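Local coordinates for kojibiose phosphorylase (Gut metagenome, PDB 6W0P), which belongs to glycoside hydrolase family 65, whose members join an N-terminal beta-sandwich domain to a helical catalytic domain and a small C-terminal domain, at residues E111-I116 with Y124-T129; A44-T49 with L103-V108; K6-T11 with M27-I32. All blocks are in the same frame, centred on the assembly; numbering follows the deposited sequence.

Interaction 1 of 3, residues E111-I116 with Y124-T129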
loop_
_atom_site.group_PDB
_atom_site.type_symbol
_atom_site.label_atom_id
_atom_site.label_comp_id
_atom_site.label_asym_id
_atom_site.label_seq_id
_atom_site.Cartn_x
_atom_site.Cartn_y
_atom_site.Cartn_z
ATOM N N GLU A 111 23.841 2.070 -45.019
ATOM C CA GLU A 111 25.089 1.290 -44.770
ATOM C C GLU A 111 26.093 2.211 -44.054
ATOM O O GLU A 111 25.813 3.417 -43.968
ATOM C CB GLU A 111 25.597 0.692 -46.090
ATOM C CG GLU A 111 26.124 1.750 -47.041
ATOM C CD GLU A 111 26.475 1.322 -48.460
ATOM O OE1 GLU A 111 26.104 0.194 -48.873
ATOM O OE2 GLU A 111 27.119 2.131 -49.145
ATOM N N ASP A 112 27.197 1.659 -43.554
ATOM C CA ASP A 112 28.326 2.408 -42.933
ATOM C C ASP A 112 27.793 3.391 -41.883
ATOM O O ASP A 112 28.083 4.588 -41.996
ATOM C CB ASP A 112 29.153 3.135 -43.994
ATOM C CG ASP A 112 29.801 2.194 -44.987
ATOM O OD1 ASP A 112 29.968 1.006 -44.634
ATOM O OD2 ASP A 112 30.112 2.649 -46.115
ATOM N N PHE A 113 26.973 2.891 -40.956
ATOM C CA PHE A 113 26.453 3.608 -39.766
ATOM C C PHE A 113 27.555 3.604 -38.708
ATOM O O PHE A 113 28.160 2.552 -38.448
ATOM C CB PHE A 113 25.200 2.910 -39.233
ATOM C CG PHE A 113 24.567 3.501 -38.000
ATOM C CD1 PHE A 113 25.067 3.222 -36.745
ATOM C CD2 PHE A 113 23.411 4.250 -38.092
ATOM C CE1 PHE A 113 24.478 3.751 -35.611
ATOM C CE2 PHE A 113 22.822 4.788 -36.957
ATOM C CZ PHE A 113 23.354 4.531 -35.719
ATOM N N LYS A 114 27.804 4.754 -38.102
ATOM C CA LYS A 114 28.764 4.868 -36.983
ATOM C C LYS A 114 28.230 5.959 -36.058
ATOM O O LYS A 114 27.855 7.014 -36.582
ATOM C CB LYS A 114 30.165 5.124 -37.551
ATOM C CG LYS A 114 31.266 5.304 -36.524
ATOM C CD LYS A 114 32.645 5.259 -37.157
ATOM C CE LYS A 114 33.783 5.201 -36.156
ATOM N NZ LYS A 114 34.947 4.447 -36.692
ATOM N N ARG A 115 28.130 5.655 -34.762
ATOM C CA ARG A 115 27.714 6.576 -33.670
ATOM C C ARG A 115 28.933 6.843 -32.775
ATOM O O ARG A 115 29.579 5.856 -32.361
ATOM C CB ARG A 115 26.596 5.922 -32.856
ATOM C CG ARG A 115 25.694 6.910 -32.148
ATOM C CD ARG A 115 24.918 6.313 -30.992
ATOM N NE ARG A 115 24.007 5.253 -31.392
ATOM C CZ ARG A 115 22.677 5.312 -31.390
ATOM N NH1 ARG A 115 22.023 6.395 -31.021
ATOM N NH2 ARG A 115 21.992 4.251 -31.760
ATOM N N ILE A 116 29.242 8.106 -32.485
ATOM C CA ILE A 116 30.443 8.501 -31.687
ATOM C C ILE A 116 30.053 9.497 -30.598
ATOM O O ILE A 116 29.439 10.522 -30.911
ATOM C CB ILE A 116 31.541 9.095 -32.578
ATOM C CG1 ILE A 116 31.906 8.137 -33.710
ATOM C CG2 ILE A 116 32.752 9.469 -31.738
ATOM C CD1 ILE A 116 32.798 8.741 -34.773
ATOM N N TYR A 124 28.656 14.665 -30.062
ATOM C CA TYR A 124 27.840 13.478 -30.383
ATOM C C TYR A 124 27.610 13.525 -31.894
ATOM O O TYR A 124 27.060 14.523 -32.399
ATOM C CB TYR A 124 26.568 13.441 -29.533
ATOM C CG TYR A 124 25.648 12.329 -29.954
ATOM C CD1 TYR A 124 26.080 11.020 -29.918
ATOM C CD2 TYR A 124 24.389 12.581 -30.459
ATOM C CE1 TYR A 124 25.275 9.980 -30.340
ATOM C CE2 TYR A 124 23.576 11.551 -30.907
ATOM C CZ TYR A 124 24.018 10.243 -30.845
ATOM O OH TYR A 124 23.249 9.208 -31.294
ATOM N N GLN A 125 28.072 12.489 -32.590
ATOM C CA GLN A 125 28.138 12.435 -34.065
ATOM C C GLN A 125 27.546 11.106 -34.510
ATOM O O GLN A 125 27.915 10.055 -33.951
ATOM C CB GLN A 125 29.580 12.590 -34.547
ATOM C CG GLN A 125 29.712 13.299 -35.878
ATOM C CD GLN A 125 31.147 13.400 -36.329
ATOM O OE1 GLN A 125 31.800 12.388 -36.588
ATOM N NE2 GLN A 125 31.649 14.626 -36.434
ATOM N N ARG A 126 26.656 11.175 -35.488
ATOM C CA ARG A 126 26.048 9.992 -36.129
ATOM C C ARG A 126 26.258 10.158 -37.628
ATOM O O ARG A 126 25.894 11.230 -38.150
ATOM C CB ARG A 126 24.587 9.864 -35.691
ATOM C CG ARG A 126 24.041 8.444 -35.741
ATOM C CD ARG A 126 22.687 8.342 -35.062
ATOM N NE ARG A 126 21.861 9.511 -35.350
ATOM C CZ ARG A 126 20.818 9.544 -36.185
ATOM N NH1 ARG A 126 20.424 8.457 -36.827
ATOM N NH2 ARG A 126 20.166 10.682 -36.372
ATOM N N THR A 127 26.871 9.156 -38.261
ATOM C CA THR A 127 27.146 9.105 -39.719
ATOM C C THR A 127 26.458 7.855 -40.298
ATOM O O THR A 127 26.425 6.822 -39.623
ATOM C CB THR A 127 28.663 9.153 -39.950
ATOM O OG1 THR A 127 29.201 10.336 -39.339
ATOM C CG2 THR A 127 29.034 9.121 -41.414
ATOM N N PHE A 128 25.868 7.950 -41.488
ATOM C CA PHE A 128 25.326 6.776 -42.216
ATOM C C PHE A 128 25.120 7.159 -43.681
ATOM O O PHE A 128 25.044 8.368 -44.007
ATOM C CB PHE A 128 24.052 6.273 -41.532
ATOM C CG PHE A 128 23.033 7.357 -41.304
ATOM C CD1 PHE A 128 22.107 7.666 -42.276
ATOM C CD2 PHE A 128 23.028 8.091 -40.133
ATOM C CE1 PHE A 128 21.196 8.688 -42.082
ATOM C CE2 PHE A 128 22.115 9.113 -39.939
ATOM C CZ PHE A 128 21.209 9.421 -40.920
ATOM N N THR A 129 25.082 6.160 -44.559
ATOM C CA THR A 129 24.794 6.383 -45.995
ATOM C C THR A 129 23.387 5.861 -46.305
ATOM O O THR A 129 23.123 4.663 -46.119
ATOM C CB THR A 129 25.905 5.829 -46.888
ATOM O OG1 THR A 129 27.127 6.458 -46.478
ATOM C CG2 THR A 129 25.635 6.096 -48.353
HETATM O O HOH W 1 28.233 6.523 -43.858
#

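Interaction 2 of 3, residues A44-T49 with L103-V108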
loop_
_atom_site.group_PDB
_atom_site.type_symbol
_atom_site.label_atom_id
_atom_site.label_comp_id
_atom_site.label_asym_id
_atom_site.label_seq_id
_atom_site.Cartn_x
_atom_site.Cartn_y
_atom_site.Cartn_z
ATOM N N ALA A 44 20.086 10.333 -26.652
ATOM C CA ALA A 44 20.723 10.231 -27.980
ATOM C C ALA A 44 19.701 9.680 -28.977
ATOM O O ALA A 44 20.075 8.829 -29.827
ATOM C CB ALA A 44 21.950 9.377 -27.915
ATOM N N PHE A 45 18.459 10.158 -28.880
ATOM C CA PHE A 45 17.388 9.791 -29.822
ATOM C C PHE A 45 17.814 10.354 -31.176
ATOM O O PHE A 45 18.456 11.402 -31.208
ATOM C CB PHE A 45 16.028 10.300 -29.345
ATOM C CG PHE A 45 15.929 11.799 -29.244
ATOM C CD1 PHE A 45 15.624 12.562 -30.358
ATOM C CD2 PHE A 45 16.161 12.438 -28.042
ATOM C CE1 PHE A 45 15.544 13.946 -30.266
ATOM C CE2 PHE A 45 16.104 13.819 -27.953
ATOM C CZ PHE A 45 15.789 14.572 -29.062
ATOM N N PHE A 46 17.525 9.605 -32.231
ATOM C CA PHE A 46 17.676 10.010 -33.647
ATOM C C PHE A 46 16.962 11.338 -33.882
ATOM O O PHE A 46 15.833 11.525 -33.407
ATOM C CB PHE A 46 17.135 8.919 -34.578
ATOM C CG PHE A 46 17.980 7.671 -34.627
ATOM C CD1 PHE A 46 19.162 7.570 -33.900
ATOM C CD2 PHE A 46 17.618 6.611 -35.438
ATOM C CE1 PHE A 46 19.956 6.432 -33.977
ATOM C CE2 PHE A 46 18.406 5.472 -35.502
ATOM C CZ PHE A 46 19.578 5.387 -34.782
ATOM N N ASP A 47 17.621 12.222 -34.625
ATOM C CA ASP A 47 17.098 13.563 -34.989
ATOM C C ASP A 47 15.917 13.357 -35.937
ATOM O O ASP A 47 14.833 13.830 -35.616
ATOM C CB ASP A 47 18.204 14.402 -35.619
ATOM C CG ASP A 47 19.495 14.275 -34.837
ATOM O OD1 ASP A 47 19.735 15.150 -33.993
ATOM O OD2 ASP A 47 20.233 13.280 -35.061
ATOM N N GLU A 48 16.137 12.630 -37.025
ATOM C CA GLU A 48 15.124 12.360 -38.079
ATOM C C GLU A 48 14.026 11.477 -37.491
ATOM O O GLU A 48 14.248 10.923 -36.410
ATOM C CB GLU A 48 15.760 11.694 -39.305
ATOM C CG GLU A 48 16.204 10.248 -39.090
ATOM C CD GLU A 48 17.532 10.037 -38.371
ATOM O OE1 GLU A 48 18.133 11.034 -37.953
ATOM O OE2 GLU A 48 17.954 8.877 -38.219
ATOM N N THR A 49 12.904 11.341 -38.198
ATOM C CA THR A 49 11.828 10.358 -37.877
ATOM C C THR A 49 12.442 8.965 -37.639
ATOM O O THR A 49 13.253 8.509 -38.450
ATOM C CB THR A 49 10.773 10.348 -38.989
ATOM O OG1 THR A 49 10.153 11.633 -38.975
ATOM C CG2 THR A 49 9.734 9.259 -38.830
ATOM N N LEU A 103 13.525 9.818 -44.779
ATOM C CA LEU A 103 14.606 9.165 -43.991
ATOM C C LEU A 103 14.030 8.653 -42.659
ATOM O O LEU A 103 13.509 9.461 -41.857
ATOM C CB LEU A 103 15.761 10.145 -43.771
ATOM C CG LEU A 103 16.968 9.589 -43.017
ATOM C CD1 LEU A 103 17.617 8.432 -43.757
ATOM C CD2 LEU A 103 17.990 10.682 -42.788
ATOM N N ASP A 104 14.107 7.339 -42.461
ATOM C CA ASP A 104 13.730 6.626 -41.216
ATOM C C ASP A 104 14.504 5.308 -41.202
ATOM O O ASP A 104 14.216 4.462 -42.091
ATOM C CB ASP A 104 12.217 6.380 -41.167
ATOM C CG ASP A 104 11.778 5.577 -39.950
ATOM O OD1 ASP A 104 12.649 5.286 -39.111
ATOM O OD2 ASP A 104 10.570 5.256 -39.854
ATOM N N LEU A 105 15.460 5.139 -40.283
ATOM C CA LEU A 105 16.426 4.001 -40.347
ATOM C C LEU A 105 15.733 2.684 -39.979
ATOM O O LEU A 105 16.323 1.654 -40.236
ATOM C CB LEU A 105 17.627 4.268 -39.440
ATOM C CG LEU A 105 18.548 5.412 -39.873
ATOM C CD1 LEU A 105 19.809 5.428 -39.013
ATOM C CD2 LEU A 105 18.904 5.323 -41.343
ATOM N N ASN A 106 14.523 2.715 -39.417
ATOM C CA ASN A 106 13.694 1.501 -39.165
ATOM C C ASN A 106 13.070 0.993 -40.482
ATOM O O ASN A 106 12.685 -0.172 -40.507
ATOM C CB ASN A 106 12.611 1.765 -38.114
ATOM C CG ASN A 106 11.882 0.514 -37.658
ATOM O OD1 ASN A 106 12.501 -0.423 -37.157
ATOM N ND2 ASN A 106 10.566 0.488 -37.833
ATOM N N LYS A 107 13.004 1.814 -41.536
ATOM C CA LYS A 107 12.372 1.454 -42.838
ATOM C C LYS A 107 13.388 1.451 -43.988
ATOM O O LYS A 107 13.366 0.513 -44.763
ATOM C CB LYS A 107 11.200 2.398 -43.131
ATOM C CG LYS A 107 9.973 2.156 -42.259
ATOM C CD LYS A 107 8.808 3.090 -42.545
ATOM C CE LYS A 107 7.699 2.943 -41.516
ATOM N NZ LYS A 107 6.519 3.786 -41.838
ATOM N N VAL A 108 14.254 2.450 -44.106
ATOM C CA VAL A 108 15.025 2.693 -45.365
ATOM C C VAL A 108 16.243 1.762 -45.428
ATOM O O VAL A 108 16.524 1.075 -44.446
ATOM C CB VAL A 108 15.412 4.180 -45.507
ATOM C CG1 VAL A 108 14.176 5.082 -45.481
ATOM C CG2 VAL A 108 16.430 4.611 -44.455
HETATM O O HOH W 2 15.895 7.022 -38.366
HETATM O O HOH W 3 13.035 12.147 -41.345
#

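Interaction 3 of 3, residues K6-T11 with M27-I32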
loop_
_atom_site.group_PDB
_atom_site.type_symbol
_atom_site.label_atom_id
_atom_site.label_comp_id
_atom_site.label_asym_id
_atom_site.label_seq_id
_atom_site.Cartn_x
_atom_site.Cartn_y
_atom_site.Cartn_z
ATOM N N LYS A 6 26.628 -7.311 -21.968
ATOM C CA LYS A 6 26.179 -7.253 -23.380
ATOM C C LYS A 6 27.056 -6.215 -24.078
ATOM O O LYS A 6 26.640 -5.039 -24.219
ATOM C CB LYS A 6 24.682 -6.932 -23.474
ATOM C CG LYS A 6 23.741 -8.111 -23.212
ATOM C CD LYS A 6 23.708 -8.584 -21.771
ATOM C CE LYS A 6 23.216 -7.516 -20.817
ATOM N NZ LYS A 6 23.190 -7.985 -19.412
ATOM N N ARG A 7 28.248 -6.646 -24.458
ATOM C CA ARG A 7 29.315 -5.810 -25.051
ATOM C C ARG A 7 29.002 -5.621 -26.542
ATOM O O ARG A 7 29.249 -6.560 -27.303
ATOM C CB ARG A 7 30.655 -6.523 -24.852
ATOM C CG ARG A 7 31.817 -5.886 -25.598
ATOM C CD ARG A 7 32.086 -4.484 -25.093
ATOM N NE ARG A 7 32.349 -4.515 -23.661
ATOM C CZ ARG A 7 33.551 -4.679 -23.090
ATOM N NH1 ARG A 7 34.647 -4.802 -23.822
ATOM N NH2 ARG A 7 33.642 -4.698 -21.770
ATOM N N TYR A 8 28.472 -4.465 -26.947
ATOM C CA TYR A 8 28.205 -4.153 -28.372
ATOM C C TYR A 8 28.935 -2.876 -28.798
ATOM O O TYR A 8 28.914 -2.612 -30.035
ATOM C CB TYR A 8 26.710 -4.021 -28.650
ATOM C CG TYR A 8 26.047 -2.738 -28.189
ATOM C CD1 TYR A 8 25.727 -2.532 -26.858
ATOM C CD2 TYR A 8 25.693 -1.750 -29.089
ATOM C CE1 TYR A 8 25.079 -1.380 -26.435
ATOM C CE2 TYR A 8 25.050 -0.589 -28.684
ATOM C CZ TYR A 8 24.746 -0.399 -27.348
ATOM O OH TYR A 8 24.109 0.742 -26.931
ATOM N N LEU A 9 29.577 -2.152 -27.868
ATOM C CA LEU A 9 30.255 -0.860 -28.177
ATOM C C LEU A 9 31.765 -1.072 -28.287
ATOM O O LEU A 9 32.315 -1.889 -27.546
ATOM C CB LEU A 9 29.880 0.187 -27.123
ATOM C CG LEU A 9 28.401 0.577 -27.153
ATOM C CD1 LEU A 9 28.043 1.492 -25.997
ATOM C CD2 LEU A 9 28.041 1.255 -28.463
ATOM N N GLU A 10 32.401 -0.375 -29.217
ATOM C CA GLU A 10 33.875 -0.395 -29.375
ATOM C C GLU A 10 34.529 0.171 -28.107
ATOM O O GLU A 10 33.952 1.075 -27.440
ATOM C CB GLU A 10 34.320 0.395 -30.602
ATOM C CG GLU A 10 33.773 -0.149 -31.911
ATOM C CD GLU A 10 33.780 -1.664 -32.060
ATOM O OE1 GLU A 10 32.744 -2.225 -32.449
ATOM O OE2 GLU A 10 34.822 -2.284 -31.763
ATOM N N THR A 11 35.703 -0.371 -27.803
ATOM C CA THR A 11 36.582 0.006 -26.677
ATOM C C THR A 11 37.639 0.991 -27.164
ATOM O O THR A 11 38.546 0.556 -27.878
ATOM C CB THR A 11 37.239 -1.235 -26.081
ATOM O OG1 THR A 11 36.163 -2.051 -25.628
ATOM C CG2 THR A 11 38.152 -0.894 -24.929
ATOM N N MET A 27 17.264 1.851 -27.521
ATOM C CA MET A 27 17.043 2.672 -26.305
ATOM C C MET A 27 18.268 2.634 -25.376
ATOM O O MET A 27 18.474 3.616 -24.652
ATOM C CB MET A 27 15.775 2.221 -25.572
ATOM C CG MET A 27 14.480 2.750 -26.255
ATOM S SD MET A 27 12.955 2.207 -25.410
ATOM C CE MET A 27 13.228 2.912 -23.779
ATOM N N VAL A 28 19.078 1.571 -25.420
ATOM C CA VAL A 28 20.327 1.451 -24.609
ATOM C C VAL A 28 21.289 2.550 -25.061
ATOM O O VAL A 28 21.799 3.255 -24.198
ATOM C CB VAL A 28 20.973 0.051 -24.709
ATOM C CG1 VAL A 28 22.382 0.035 -24.140
ATOM C CG2 VAL A 28 20.121 -1.002 -24.023
ATOM N N SER A 29 21.485 2.695 -26.375
ATOM C CA SER A 29 22.373 3.700 -27.002
ATOM C C SER A 29 21.849 5.100 -26.673
ATOM O O SER A 29 22.624 5.934 -26.187
ATOM C CB SER A 29 22.505 3.449 -28.486
ATOM O OG SER A 29 22.999 2.129 -28.731
ATOM N N GLU A 30 20.564 5.352 -26.886
ATOM C CA GLU A 30 19.917 6.624 -26.476
ATOM C C GLU A 30 20.388 7.014 -25.062
ATOM O O GLU A 30 20.670 8.218 -24.825
ATOM C CB GLU A 30 18.390 6.498 -26.473
ATOM C CG GLU A 30 17.741 6.451 -27.846
ATOM C CD GLU A 30 16.214 6.411 -27.827
ATOM O OE1 GLU A 30 15.624 6.147 -26.746
ATOM O OE2 GLU A 30 15.607 6.633 -28.898
ATOM N N SER A 31 20.421 6.063 -24.122
ATOM C CA SER A 31 20.747 6.358 -22.703
ATOM C C SER A 31 22.250 6.677 -22.582
ATOM O O SER A 31 22.618 7.743 -22.079
ATOM C CB SER A 31 20.330 5.213 -21.811
ATOM O OG SER A 31 18.923 5.022 -21.832
ATOM N N ILE A 32 23.074 5.799 -23.130
ATOM C CA ILE A 32 24.552 5.796 -22.968
ATOM C C ILE A 32 25.126 7.058 -23.585
ATOM O O ILE A 32 26.026 7.673 -22.976
ATOM C CB ILE A 32 25.155 4.517 -23.581
ATOM C CG1 ILE A 32 24.802 3.300 -22.724
ATOM C CG2 ILE A 32 26.656 4.679 -23.790
ATOM C CD1 ILE A 32 25.270 1.980 -23.293
#

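Interaction 1 of 3, residues E111-I116 with Y124-T129
Arg115 and Tyr124 meet through the end of the tyrosine: NH1 donates to Tyr124 OH at 3.1 Å (N-H...O angle 146°), and Arg115 CD lies at the ring edge, in its plane. Arg115 CG sits anti to the backbone N, and a bend at chi3 (-62°) turns NE out of the line of the chain, where it pairs with Glu18. On the same face of the sheet Phe113 bears on the aliphatic part of Arg126, CZ to CD 3.9 Å, with ring and guanidinium planes 54° apart. The guanidinium of Arg126 then extends to a salt bridge with Glu48. Phe113 CD2 also touches Phe128 CB at 4.0 Å. The opposite face carries matched pairs that extend together from the strands: Ile116 beside Gln125, CD1 to OE1 4.2 Å, and Glu111 beside Thr129, CG to CB 4.1 Å. Paired backbone bonds join Glu111 with Thr129, Lys114 with Thr127 and Ile116 with Gln125. Between the first two pairs the register slips by one residue. There Asp112 O points to Phe128 CA (3.5 Å, a CA-H...O contact) and also accepts from a water at 2.7 Å that is bonded to Thr129 OG1. Antiparallel strands 109-118 and 123-132 thus form a beta hairpin with a beta bulge, within the large sheet of the N-terminal beta-sandwich domain of family 65.

Interaction 2 of 3, residues A44-T49 with L103-V108
Phe46 and Leu105 meet at about a right angle, Phe46 CE2 lying 3.8 Å from Leu105 CD1, where two loops of the N-terminal beta-sandwich come together. Segment 103-108 runs from the smaller sheet to strand 109-118 of the larger one, and contains an Asx turn headed by Asp104. Beside the phenylalanine, Glu48 crosses both leucines, Leu103 at a slant and Leu105 nearly squarely. Its CG, held between the backbone N and the carbonyl carbon (chi1 71°), lies 4.1 Å from Leu103 CG; the chain then bends at chi2, which sets CD, and OE2 lies 3.9 Å from Leu105 CG. The polar link between the loops runs through water. One molecule donates to Glu48 OE2 at 2.8 Å and to Thr49 O at 3.0 Å, and accepts from Leu105 N at 2.7 Å, so three bonds fix it and satisfy polar atoms of this buried seam. A second water joins Thr49 N to Leu103 O. Thr49 O also receives a CA-H...O contact from Asp104 CA at 3.4 Å.

Further out, Arg126 of strand 123-132, the partner of Glu48 OE1, also makes a cation-pi contact with Phe46. Phe46 is wedged among Tyr50, which it meets edge-to-face, Phe21 and Phe113, while Leu105 backs onto Phe110 and Phe113. Thr49 OG1 bonds to Glu102, and Ser51 OG to both Asp104 OD2 and Asn106 ND2, tethering the turn to the chain just beyond Thr49. The backbone folds back after Asp104, whose O accepts from both Lys107 N and Val108 N; the Asx turn itself is closed by Asn106 N, which donates to Asp104 OD1 at 3.2 Å from above the carboxylate plane, 57° out of it.

Interaction 3 of 3, residues K6-T11 with M27-I32
Tyr8 and Leu9 face Val28, Ser29 and Ile32 of helix 26-32 across backbones that stay well apart, the nearest CA atoms, of Leu9 and Ser29, being 9.2 Å from each other. The loop leads into a short, weakly bonded strand at about 10-11, outermost in the large sheet within this chain. This is loop-to-helix packing, carried mainly by side chains, where the beta-sandwich domain meets the catalytic domain; Arg7 is salt-bridged to Asp654 of the latter. The CG of Tyr8 stands between its backbone N and carbonyl carbon (chi1 76°), and the ring reaches the helix phenol end first. Tyr8 OH is hydrogen-bonded to Ser29 OG, at a modelled distance of 2.5 Å whose shortness is doubtful; the serine oxygen lies at the ring edge, in its plane. Val28 and the tyrosine run antiparallel alongside each other, with CG1 3.8 Å from Tyr8 CE1. One ring face is taken by the next residue in sequence, Leu9 CG lying 3.7 Å above the plane, over the ring centre. Strand 15-19 borders the contact: Leu9 touches Ile16 and Glu18, and Ser29 also touches Glu18. One turn along the helix from Val28, Ile32 meets Leu9 tip to tip, CD1 to CD1 3.9 Å.

How the interactions relate
From the N terminus the three contacts close in series, neither nested nor crossed. Interaction 3 comes first, drawing 6-11 to helix 26-32 around a loop that includes strand 15-19. Interaction 2 closes the longest loop, 53 residues between 44-49 and 103-108. Interaction 1 closes last, as the tight hairpin beyond it. In space they adjoin. Arg126 NH2 of the hairpin reaches Glu48 OE1 at 2.6 Å and Asp47 OD2 at 2.9 Å in interaction 2. Arg115 packs on Ser29 of interaction 3, and Ala44 N probably bonds to Glu30 O. Together they tie the N-terminal helix, the loop after strand 40-42 and the connection between the two sheets to one end of the large sheet.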